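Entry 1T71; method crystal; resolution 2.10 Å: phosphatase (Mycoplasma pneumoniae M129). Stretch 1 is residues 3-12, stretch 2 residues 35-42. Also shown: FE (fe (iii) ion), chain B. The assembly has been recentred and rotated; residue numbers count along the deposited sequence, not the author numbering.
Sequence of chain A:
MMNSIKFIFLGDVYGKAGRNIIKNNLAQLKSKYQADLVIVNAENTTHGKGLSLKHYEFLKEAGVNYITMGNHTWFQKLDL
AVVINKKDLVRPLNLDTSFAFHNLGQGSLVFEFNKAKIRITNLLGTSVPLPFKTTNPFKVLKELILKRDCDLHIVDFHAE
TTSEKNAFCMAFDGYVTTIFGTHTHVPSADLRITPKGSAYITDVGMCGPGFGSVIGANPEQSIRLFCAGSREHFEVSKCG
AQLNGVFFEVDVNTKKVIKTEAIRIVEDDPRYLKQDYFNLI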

# COMPACT_ATOMS: atom_id res chain seq x y z
N ASN A 3 20.83 -18.08 -0.88
CA ASN A 3 20.67 -16.67 -0.60
C ASN A 3 19.23 -16.28 -0.86
O ASN A 3 18.59 -16.75 -1.80
CB ASN A 3 21.62 -15.83 -1.45
CG ASN A 3 21.20 -15.76 -2.90
OD1 ASN A 3 21.12 -16.77 -3.58
ND2 ASN A 3 20.94 -14.54 -3.39
N SER A 4 18.71 -15.42 0.00
CA SER A 4 17.34 -14.95 -0.11
C SER A 4 17.32 -13.44 -0.02
O SER A 4 18.33 -12.80 0.26
CB SER A 4 16.50 -15.53 1.02
OG SER A 4 16.97 -15.09 2.28
N ILE A 5 16.14 -12.87 -0.26
CA ILE A 5 15.96 -11.43 -0.18
C ILE A 5 14.85 -11.21 0.84
O ILE A 5 13.77 -11.79 0.73
CB ILE A 5 15.58 -10.85 -1.55
CG1 ILE A 5 16.65 -11.21 -2.58
CG2 ILE A 5 15.45 -9.34 -1.45
CD1 ILE A 5 16.30 -10.81 -4.00
N LYS A 6 15.14 -10.39 1.84
CA LYS A 6 14.18 -10.10 2.89
C LYS A 6 13.54 -8.74 2.65
O LYS A 6 14.23 -7.73 2.53
CB LYS A 6 14.90 -10.14 4.24
CG LYS A 6 15.37 -11.53 4.59
CD LYS A 6 16.35 -11.58 5.74
CE LYS A 6 16.85 -13.00 5.93
NZ LYS A 6 18.09 -13.06 6.75
N PHE A 7 12.21 -8.74 2.57
CA PHE A 7 11.46 -7.50 2.32
C PHE A 7 10.55 -7.10 3.46
O PHE A 7 10.19 -7.91 4.32
CB PHE A 7 10.55 -7.63 1.09
CG PHE A 7 11.24 -8.05 -0.17
CD1 PHE A 7 11.60 -9.38 -0.36
CD2 PHE A 7 11.44 -7.14 -1.20
CE1 PHE A 7 12.14 -9.80 -1.58
CE2 PHE A 7 11.98 -7.54 -2.41
CZ PHE A 7 12.33 -8.88 -2.60
N ILE A 8 10.14 -5.83 3.43
CA ILE A 8 9.20 -5.27 4.38
C ILE A 8 8.25 -4.41 3.55
O ILE A 8 8.69 -3.49 2.86
CB ILE A 8 9.88 -4.37 5.44
CG1 ILE A 8 10.53 -5.22 6.53
CG2 ILE A 8 8.84 -3.42 6.06
CD1 ILE A 8 11.23 -4.40 7.61
N PHE A 9 6.96 -4.73 3.59
CA PHE A 9 5.96 -3.97 2.84
C PHE A 9 4.99 -3.32 3.83
O PHE A 9 4.34 -4.01 4.62
CB PHE A 9 5.20 -4.89 1.88
CG PHE A 9 4.22 -4.16 1.00
CD1 PHE A 9 3.03 -3.67 1.53
CD2 PHE A 9 4.52 -3.92 -0.33
CE1 PHE A 9 2.15 -2.93 0.73
CE2 PHE A 9 3.64 -3.18 -1.14
CZ PHE A 9 2.46 -2.69 -0.60
N LEU A 10 4.88 -1.99 3.78
CA LEU A 10 3.99 -1.26 4.68
C LEU A 10 2.76 -0.73 3.94
O LEU A 10 2.87 -0.28 2.80
CB LEU A 10 4.74 -0.09 5.34
CG LEU A 10 6.04 -0.42 6.08
CD1 LEU A 10 6.49 0.79 6.89
CD2 LEU A 10 5.84 -1.61 6.99
N GLY A 11 1.61 -0.79 4.61
CA GLY A 11 0.37 -0.34 4.01
C GLY A 11 0.20 1.17 3.94
O GLY A 11 1.01 1.92 4.49
N ASP A 12 -0.86 1.60 3.27
CA ASP A 12 -1.19 3.01 3.06
C ASP A 12 -0.69 3.98 4.11
O ASP A 12 -1.16 3.96 5.25
CB ASP A 12 -2.71 3.18 2.93
CG ASP A 12 -3.30 2.40 1.77
OD1 ASP A 12 -2.95 1.20 1.63
OD2 ASP A 12 -4.11 2.98 1.01
N ALA A 35 16.01 -6.77 7.03
CA ALA A 35 15.40 -6.47 5.74
C ALA A 35 16.42 -5.89 4.78
O ALA A 35 17.32 -5.16 5.19
CB ALA A 35 14.24 -5.50 5.91
N ASP A 36 16.27 -6.21 3.51
CA ASP A 36 17.15 -5.71 2.47
C ASP A 36 16.47 -4.56 1.75
O ASP A 36 17.13 -3.62 1.30
CB ASP A 36 17.45 -6.82 1.44
CG ASP A 36 18.24 -7.96 2.03
OD1 ASP A 36 19.39 -7.73 2.48
OD2 ASP A 36 17.72 -9.10 2.04
N LEU A 37 15.15 -4.63 1.67
CA LEU A 37 14.37 -3.61 0.97
C LEU A 37 13.07 -3.26 1.68
O LEU A 37 12.44 -4.10 2.32
CB LEU A 37 14.06 -4.12 -0.44
CG LEU A 37 15.26 -4.36 -1.35
CD1 LEU A 37 14.85 -5.19 -2.55
CD2 LEU A 37 15.85 -3.02 -1.78
N VAL A 38 12.66 -2.00 1.54
CA VAL A 38 11.43 -1.50 2.15
C VAL A 38 10.54 -0.89 1.08
O VAL A 38 10.96 0.00 0.33
CB VAL A 38 11.73 -0.42 3.23
CG1 VAL A 38 10.42 0.14 3.79
CG2 VAL A 38 12.57 -1.02 4.35
N ILE A 39 9.31 -1.38 0.99
CA ILE A 39 8.35 -0.90 0.01
C ILE A 39 7.11 -0.42 0.77
O ILE A 39 6.71 -1.04 1.76
CB ILE A 39 7.92 -2.04 -0.94
CG1 ILE A 39 9.16 -2.76 -1.48
CG2 ILE A 39 7.08 -1.49 -2.09
CD1 ILE A 39 8.85 -4.00 -2.29
N VAL A 40 6.53 0.69 0.34
CA VAL A 40 5.34 1.20 1.01
C VAL A 40 4.36 1.81 0.03
O VAL A 40 4.75 2.32 -1.02
CB VAL A 40 5.67 2.26 2.09
CG1 VAL A 40 6.88 1.81 2.90
CG2 VAL A 40 5.93 3.62 1.44
N ASN A 41 3.08 1.72 0.36
CA ASN A 41 2.04 2.34 -0.45
C ASN A 41 1.89 3.68 0.26
O ASN A 41 1.64 3.73 1.46
CB ASN A 41 0.74 1.54 -0.36
CG ASN A 41 -0.38 2.15 -1.17
OD1 ASN A 41 -0.71 3.32 -0.99
ND2 ASN A 41 -0.96 1.37 -2.08
N ALA A 42 2.07 4.78 -0.48
CA ALA A 42 2.00 6.12 0.10
C ALA A 42 0.87 6.98 -0.44
O ALA A 42 0.93 8.21 -0.37
CB ALA A 42 3.34 6.83 -0.12
FE FE B . -5.70 4.49 1.17
O HOH W 1 18.88 -11.42 2.49

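Strands 6-10 and 37-41 lie side by side as parallel neighbours, their directions 15° apart, and bury 747 Å² between the two stretches. At the start of stretch 1, a water donates to Ser-4 O (2.7 Å) and to Asp-36 OD2 (2.6 Å), bridging the two. Ile-5 sends CG2 to 4.3 Å from Leu-37 CD1, a loose apolar contact. Lys-6 is gripped at both backbone polar atoms: its N donates to Asp-36 OD2 (2.9 Å, nearly linear), while its O accepts from Asp-36 N (2.7 Å) and, weakly, from Leu-37 N (3.3 Å). The carboxylate thus takes up an amide hydrogen at the strand's entrance. Phe-7 makes no backbone hydrogen bond across the pair; its ring meets Leu-37 obliquely, CE2 to CD1 3.7 Å. Ile-8 turns its backbone to the partner, N to Leu-37 O (3.1 Å) and O from Ile-39 N (2.9 Å), the alternation typical of parallel strands, and its CD1 packs 3.6 Å from Ala-35 CB. Phe-9 joins Phe-7, Leu-37 and Ile-39 on one sheet face, with CD2 3.9 Å from Ile-39 CB. Leu-10 repeats the pattern, N to Ile-39 O (2.9 Å) and O from Asn-41 N (3.2 Å); its CB lies 3.8 Å from Val-40 CG1. Beyond Gly-11, Asp-12 OD2 binds the iron at 2.2 Å.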